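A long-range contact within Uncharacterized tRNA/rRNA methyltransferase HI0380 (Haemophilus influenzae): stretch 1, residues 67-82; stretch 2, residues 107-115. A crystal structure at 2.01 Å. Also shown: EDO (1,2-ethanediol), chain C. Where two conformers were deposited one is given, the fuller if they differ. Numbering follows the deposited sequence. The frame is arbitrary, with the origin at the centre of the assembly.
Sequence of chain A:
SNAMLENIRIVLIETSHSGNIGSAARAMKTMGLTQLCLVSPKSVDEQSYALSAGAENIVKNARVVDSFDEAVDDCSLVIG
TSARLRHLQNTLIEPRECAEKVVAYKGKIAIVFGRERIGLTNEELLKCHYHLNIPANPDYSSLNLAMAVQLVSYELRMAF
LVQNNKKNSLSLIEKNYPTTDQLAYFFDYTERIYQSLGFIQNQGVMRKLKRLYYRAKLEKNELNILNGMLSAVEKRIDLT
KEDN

Stretch 1, residues 67-82: SFDEAVDDCSLVIGTS
Stretch 2 (107-115) GKIAIVFGR

Two parallel strands, 77-81 and 109-113, lie side by side with their N-to-C directions 16° apart and their axes 4.6 Å apart at closest approach. Extended phi/psi values, near -120/125 from Leu77 to Ile79 and with phi from -126° to -105° and psi from 123° to 133° from Ile109 to Val112, set the frame. Leu77 pairs with Ile109, Val78 with Ala110, Ile79 with Ile111 and Gly80 with Val112, at CA-CA distances of 4.7, 4.9, 4.7 and 4.5 Å.

The backbone ladder alternates as parallel pairing demands: Leu77 and Ile79 each bond through N and O to two residues of the second stretch, Lys108 and Ala110 for Leu77, Ala110 and Val112 for Ile79, and Thr81 through N to Val112. Leu77 N donates weakly to Lys108 O (3.3 Å), and Leu77 O accepts from Ala110 N (2.9 Å). Ile79 N donates to Ala110 O (2.9 Å), and Ile79 O accepts from Val112 N (2.7 Å). Thr81 N closes the ladder on Val112 O (2.8 Å). CA-H...O contacts share the same carbonyls, as Ile109 CA to Leu77 O at 3.1 Å.

Apolar packing follows the alternation. Leu77 (t, p), Ile79 (m, m), Ile109 (m, chi2 104°) and Ile111 (m, t) share one face; Leu77 CD2 meets Ile109 CG1 at 4.0 Å. Val78 (t), Ala110 and Val112 (t) occupy the other, where helix 68-71 and the following turn supply cover: Phe68 (t) CE2 reaches Val112 CG1 at 3.8 Å, and Val72 (m) CG1 reaches Ala110 CB at 3.8 Å.

Before the strand, a type II turn from Val72 to Cys75 places Asp74 at phi/psi 72/15. Extended Lys108 (m, t, t, t) spans to it, forming a salt bridge from NZ to Asp74 OD1 at 3.0 Å.

At the far end, Thr81 (p) packs CG2 against Phe113 (m) CD2 at 3.6 Å, while a water bonds Thr81 OG1 (2.7 Å from the water O) and, weakly, Gly114 N (3.3 Å from that O), linking the end of the first strand to the residue just after the second.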

# COMPACT_ATOMS: atom_id res chain seq x y z
N SER A 67 7.01 24.09 -28.32
CA SER A 67 8.34 23.49 -28.32
C SER A 67 8.69 22.92 -26.93
O SER A 67 8.12 23.33 -25.88
CB SER A 67 9.39 24.53 -28.74
OG SER A 67 9.90 25.26 -27.61
N PHE A 68 9.66 22.01 -26.94
CA PHE A 68 10.00 21.22 -25.79
C PHE A 68 10.77 22.23 -24.93
O PHE A 68 10.56 22.31 -23.75
CB PHE A 68 10.86 20.00 -26.24
CG PHE A 68 11.47 19.24 -25.12
CD1 PHE A 68 12.64 19.72 -24.48
CD2 PHE A 68 10.91 18.04 -24.68
CE1 PHE A 68 13.20 19.04 -23.45
CE2 PHE A 68 11.48 17.31 -23.61
CZ PHE A 68 12.64 17.83 -22.98
N ASP A 69 11.65 23.01 -25.58
CA ASP A 69 12.41 24.06 -24.91
C ASP A 69 11.55 25.04 -24.12
O ASP A 69 11.83 25.32 -22.94
CB ASP A 69 13.31 24.81 -25.92
CG ASP A 69 14.54 24.01 -26.28
OD1 ASP A 69 14.64 22.86 -25.82
OD2 ASP A 69 15.40 24.50 -27.03
N GLU A 70 10.47 25.52 -24.72
CA GLU A 70 9.55 26.38 -23.98
C GLU A 70 8.88 25.58 -22.85
O GLU A 70 8.80 26.07 -21.70
CB GLU A 70 8.51 27.04 -24.90
CG GLU A 70 9.13 28.11 -25.76
CD GLU A 70 8.29 28.42 -26.99
OE1 GLU A 70 7.98 29.60 -27.19
OE2 GLU A 70 7.97 27.49 -27.77
N ALA A 71 8.49 24.33 -23.15
CA ALA A 71 7.77 23.50 -22.17
C ALA A 71 8.57 23.30 -20.89
O ALA A 71 7.98 23.15 -19.85
CB ALA A 71 7.34 22.16 -22.76
N VAL A 72 9.90 23.33 -20.97
CA VAL A 72 10.74 23.11 -19.79
C VAL A 72 11.49 24.35 -19.35
O VAL A 72 12.39 24.26 -18.48
CB VAL A 72 11.77 21.98 -20.00
CG1 VAL A 72 11.09 20.61 -20.27
CG2 VAL A 72 12.79 22.36 -21.11
N ASP A 73 11.16 25.49 -19.95
CA ASP A 73 11.65 26.82 -19.54
C ASP A 73 11.69 26.92 -18.00
O ASP A 73 10.70 26.66 -17.32
CB ASP A 73 10.68 27.89 -20.12
CG ASP A 73 11.03 29.34 -19.71
OD1 ASP A 73 10.28 29.95 -18.91
OD2 ASP A 73 12.02 29.89 -20.24
N ASP A 74 12.84 27.30 -17.45
CA ASP A 74 12.89 27.59 -16.04
C ASP A 74 12.77 26.37 -15.13
O ASP A 74 12.55 26.54 -13.93
CB ASP A 74 11.82 28.62 -15.65
CG ASP A 74 12.33 29.64 -14.63
OD1 ASP A 74 11.66 29.87 -13.59
OD2 ASP A 74 13.41 30.21 -14.88
N CYS A 75 12.94 25.17 -15.67
CA CYS A 75 13.11 23.97 -14.83
C CYS A 75 14.52 23.42 -14.99
O CYS A 75 14.92 23.04 -16.10
CB CYS A 75 12.11 22.89 -15.23
SG CYS A 75 10.40 23.42 -15.12
N SER A 76 15.30 23.35 -13.90
CA SER A 76 16.67 22.91 -14.04
C SER A 76 16.83 21.40 -13.79
O SER A 76 17.93 20.86 -13.94
CB SER A 76 17.60 23.75 -13.13
OG SER A 76 17.22 23.49 -11.80
N LEU A 77 15.74 20.71 -13.42
CA LEU A 77 15.76 19.24 -13.40
C LEU A 77 14.64 18.80 -14.32
O LEU A 77 13.53 19.15 -14.08
CB LEU A 77 15.48 18.63 -12.03
CG LEU A 77 15.38 17.08 -11.84
CD1 LEU A 77 16.59 16.29 -12.37
CD2 LEU A 77 15.12 16.65 -10.33
N VAL A 78 14.99 18.02 -15.32
CA VAL A 78 14.10 17.58 -16.35
C VAL A 78 14.09 16.05 -16.37
O VAL A 78 15.15 15.44 -16.45
CB VAL A 78 14.57 18.12 -17.68
CG1 VAL A 78 13.61 17.66 -18.85
CG2 VAL A 78 14.65 19.66 -17.62
N ILE A 79 12.90 15.45 -16.29
CA ILE A 79 12.78 14.02 -16.25
C ILE A 79 11.89 13.71 -17.42
O ILE A 79 10.75 14.27 -17.48
CB ILE A 79 12.05 13.49 -15.01
CG1 ILE A 79 12.79 13.89 -13.69
CG2 ILE A 79 11.99 11.95 -15.01
CD1 ILE A 79 14.20 13.60 -13.79
N GLY A 80 12.35 12.86 -18.33
CA GLY A 80 11.42 12.39 -19.45
C GLY A 80 11.06 10.92 -19.29
O GLY A 80 11.89 10.09 -18.89
N THR A 81 9.82 10.54 -19.56
CA THR A 81 9.47 9.15 -19.45
C THR A 81 10.05 8.48 -20.70
O THR A 81 10.20 9.11 -21.77
CB THR A 81 7.93 8.88 -19.46
OG1 THR A 81 7.41 9.47 -20.63
CG2 THR A 81 7.22 9.49 -18.24
N SER A 82 10.41 7.21 -20.55
CA SER A 82 10.87 6.42 -21.67
C SER A 82 10.80 4.92 -21.46
O SER A 82 10.83 4.43 -20.32
CB SER A 82 12.27 6.82 -22.09
OG SER A 82 13.26 6.23 -21.30
N GLY A 107 14.78 23.24 -6.73
CA GLY A 107 14.53 24.07 -7.91
C GLY A 107 13.21 23.61 -8.50
O GLY A 107 12.50 22.93 -7.78
N LYS A 108 12.89 24.01 -9.75
CA LYS A 108 11.73 23.51 -10.49
C LYS A 108 12.12 22.30 -11.33
O LYS A 108 13.23 22.25 -11.89
CB LYS A 108 11.20 24.60 -11.46
CG LYS A 108 10.39 25.72 -10.82
CD LYS A 108 9.93 26.70 -11.91
CE LYS A 108 9.34 27.94 -11.31
NZ LYS A 108 9.08 28.94 -12.40
N ILE A 109 11.17 21.39 -11.48
CA ILE A 109 11.33 20.11 -12.08
C ILE A 109 10.25 20.04 -13.18
O ILE A 109 9.06 20.36 -12.93
CB ILE A 109 11.07 18.98 -11.00
CG1 ILE A 109 12.02 19.09 -9.82
CG2 ILE A 109 11.07 17.57 -11.63
CD1 ILE A 109 11.35 19.69 -8.59
N ALA A 110 10.64 19.65 -14.39
CA ALA A 110 9.58 19.23 -15.36
C ALA A 110 9.61 17.71 -15.48
O ALA A 110 10.67 17.09 -15.55
CB ALA A 110 9.84 19.90 -16.72
N ILE A 111 8.46 17.06 -15.41
CA ILE A 111 8.39 15.68 -15.83
C ILE A 111 7.64 15.62 -17.15
O ILE A 111 6.49 16.03 -17.21
CB ILE A 111 7.74 14.83 -14.74
CG1 ILE A 111 8.45 15.13 -13.37
CG2 ILE A 111 7.85 13.37 -15.10
CD1 ILE A 111 7.74 14.49 -12.19
N VAL A 112 8.28 15.05 -18.18
CA VAL A 112 7.83 15.13 -19.54
C VAL A 112 7.38 13.75 -19.92
O VAL A 112 8.14 12.79 -19.80
CB VAL A 112 8.94 15.67 -20.54
CG1 VAL A 112 8.32 15.93 -21.95
CG2 VAL A 112 9.60 17.00 -19.96
N PHE A 113 6.13 13.69 -20.36
CA PHE A 113 5.46 12.49 -20.85
C PHE A 113 5.45 12.55 -22.35
O PHE A 113 4.80 13.44 -22.96
CB PHE A 113 4.05 12.41 -20.24
CG PHE A 113 4.06 12.19 -18.73
CD1 PHE A 113 4.28 13.26 -17.85
CD2 PHE A 113 3.87 10.92 -18.21
CE1 PHE A 113 4.30 13.06 -16.46
CE2 PHE A 113 3.91 10.70 -16.84
CZ PHE A 113 4.13 11.77 -15.96
N GLY A 114 6.17 11.60 -22.96
CA GLY A 114 6.35 11.63 -24.41
C GLY A 114 5.11 11.01 -24.98
O GLY A 114 4.27 10.50 -24.24
N ARG A 115 5.00 11.09 -26.30
CA ARG A 115 3.91 10.49 -27.03
C ARG A 115 3.79 8.97 -26.82
O ARG A 115 4.79 8.23 -26.89
CB ARG A 115 4.13 10.77 -28.50
CG ARG A 115 4.33 12.25 -28.83
CD ARG A 115 5.34 12.49 -30.00
NE ARG A 115 6.66 12.76 -29.42
CZ ARG A 115 7.39 13.86 -29.63
NH1 ARG A 115 8.54 13.99 -29.03
NH2 ARG A 115 6.96 14.84 -30.42
C1 EDO C . 3.83 8.88 -21.69
O1 EDO C . 4.44 8.02 -20.70
C2 EDO C . 2.86 8.08 -22.59
O2 EDO C . 2.62 6.78 -22.05
O HOH W 1 7.65 8.65 -23.17